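PDB 3BYI: Rho GTPase-activating protein 15 from Homo sapiens, which stimulates GTP hydrolysis by Rho-type GTPases, RAC1 among them, converting them to the inactive GDP-bound state. Local coordinates for residues T34-W37 with F38-Q41. Sequence-based numbering, arbitrary orientation.
Sequences TVPW and FVKQ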
loop_
_atom_site.group_PDB
_atom_site.type_symbol
_atom_site.label_atom_id
_atom_site.label_comp_id
_atom_site.label_asym_id
_atom_site.label_seq_id
_atom_site.Cartn_x
_atom_site.Cartn_y
_atom_site.Cartn_z
ATOM N N THR A 34 11.877 0.499 8.826
ATOM C CA THR A 34 11.376 1.502 7.889
ATOM C C THR A 34 10.348 0.891 6.958
ATOM O O THR A 34 9.761 1.582 6.121
ATOM C CB THR A 34 12.543 2.177 7.147
ATOM O OG1 THR A 34 13.346 1.185 6.512
ATOM C CG2 THR A 34 13.463 2.965 8.172
ATOM N N VAL A 35 10.127 -0.419 7.091
ATOM C CA VAL A 35 9.032 -1.084 6.414
ATOM C C VAL A 35 8.275 -1.972 7.393
ATOM O O VAL A 35 8.873 -2.816 8.030
ATOM C CB VAL A 35 9.525 -1.968 5.243
ATOM C CG1 VAL A 35 8.337 -2.460 4.457
ATOM C CG2 VAL A 35 10.488 -1.198 4.350
ATOM N N PRO A 36 6.956 -1.780 7.523
ATOM C CA PRO A 36 6.230 -2.643 8.439
ATOM C C PRO A 36 6.310 -4.129 8.103
ATOM O O PRO A 36 6.153 -4.537 6.958
ATOM C CB PRO A 36 4.779 -2.161 8.314
ATOM C CG PRO A 36 4.876 -0.784 7.787
ATOM C CD PRO A 36 6.079 -0.773 6.903
ATOM N N TRP A 37 6.541 -4.929 9.122
ATOM C CA TRP A 37 6.529 -6.386 8.995
ATOM C C TRP A 37 5.292 -6.914 8.274
ATOM O O TRP A 37 5.404 -7.849 7.504
ATOM C CB TRP A 37 6.628 -7.069 10.364
ATOM C CG TRP A 37 8.002 -7.076 10.815
ATOM C CD1 TRP A 37 8.549 -6.323 11.806
ATOM C CD2 TRP A 37 9.057 -7.820 10.240
ATOM N NE1 TRP A 37 9.885 -6.564 11.888
ATOM C CE2 TRP A 37 10.226 -7.492 10.944
ATOM C CE3 TRP A 37 9.127 -8.746 9.196
ATOM C CZ2 TRP A 37 11.460 -8.087 10.665
ATOM C CZ3 TRP A 37 10.337 -9.313 8.895
ATOM C CH2 TRP A 37 11.498 -8.983 9.625
ATOM N N PHE A 38 4.116 -6.348 8.554
ATOM C CA PHE A 38 2.889 -6.865 7.951
ATOM C C PHE A 38 2.901 -6.679 6.427
ATOM O O PHE A 38 2.420 -7.528 5.696
ATOM C CB PHE A 38 1.637 -6.217 8.531
ATOM C CG PHE A 38 0.345 -6.730 7.895
ATOM C CD1 PHE A 38 -0.063 -8.043 8.077
ATOM C CD2 PHE A 38 -0.457 -5.897 7.125
ATOM C CE1 PHE A 38 -1.283 -8.499 7.537
ATOM C CE2 PHE A 38 -1.617 -6.359 6.574
ATOM C CZ PHE A 38 -2.040 -7.655 6.791
ATOM N N VAL A 39 3.461 -5.549 5.978
ATOM C CA VAL A 39 3.615 -5.274 4.574
ATOM C C VAL A 39 4.559 -6.312 3.907
ATOM O O VAL A 39 4.300 -6.806 2.817
ATOM C CB VAL A 39 4.117 -3.814 4.330
ATOM C CG1 VAL A 39 4.524 -3.592 2.831
ATOM C CG2 VAL A 39 3.057 -2.786 4.793
ATOM N N LYS A 40 5.660 -6.635 4.573
ATOM C CA LYS A 40 6.592 -7.590 4.020
ATOM C C LYS A 40 6.017 -9.019 4.046
ATOM O O LYS A 40 6.269 -9.817 3.142
ATOM C CB LYS A 40 7.931 -7.478 4.713
ATOM C CG LYS A 40 8.628 -6.142 4.477
ATOM C CD LYS A 40 10.084 -6.115 5.053
ATOM C CE LYS A 40 10.141 -6.149 6.543
ATOM N NZ LYS A 40 11.550 -5.961 7.069
ATOM N N GLN A 41 5.245 -9.350 5.076
ATOM C CA GLN A 41 4.572 -10.647 5.128
ATOM C C GLN A 41 3.585 -10.851 3.985
ATOM O O GLN A 41 3.474 -11.950 3.449
ATOM C CB GLN A 41 3.748 -10.792 6.384
ATOM C CG GLN A 41 4.427 -11.484 7.453
ATOM C CD GLN A 41 3.467 -11.961 8.493
ATOM O OE1 GLN A 41 2.902 -11.160 9.231
ATOM N NE2 GLN A 41 3.279 -13.290 8.567
HETATM O O HOH W 1 10.184 -4.653 9.213
#
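Lys-40 N bonds to Pro-36 O (3.2 Å) and Gln-41 N to Trp-37 O (2.9 Å), two successive i to i+4 links that wind the chain into the first turn of helix 37-49, with Pro-36 as N-cap residue. Lys-40 turns back over this turn to the loop. Its CG lies beside the backbone N (chi1 -65°), which sends the aliphatic chain past Val-35, where CG packs on Val-35 CG1 at 3.7 Å. A bend at chi3 (-68°) then lifts the end of the chain over one face of the Trp-37 indole. There Lys-40 NZ stands 4.0 Å from the centroid of the six-membered ring and 11° off its normal, a cation-pi contact, while CE makes a CH-pi contact with the same ring. A water above the indole plane, displaced to the ring's rim, accepts from Lys-40 NZ at 2.9 Å and bridges to Val-35 O at a short 2.5 Å. On the buried side of the turn, Val-39 CG2 runs alongside the proline ring, 4.0 Å from Pro-36 CB. Both side chains reach Phe-99 of helix 89-102. Phe-38 touches Leu-69 and Val-73 of helix 63-74 and Ala-95 of helix 89-102, whereas Trp-37 is exposed. Glu-31 accepts the backbone N-H of Trp-37 at the helix start. The result is an amphipathic helix N-terminus with proline at the N-cap position; its entering loop follows helix 24-31, and Pro-36 packs back on Leu-24, Val-27 and Cys-28 of that helix, within the all-helical RhoGAP domain, away from the predicted arginine finger, Arg-58.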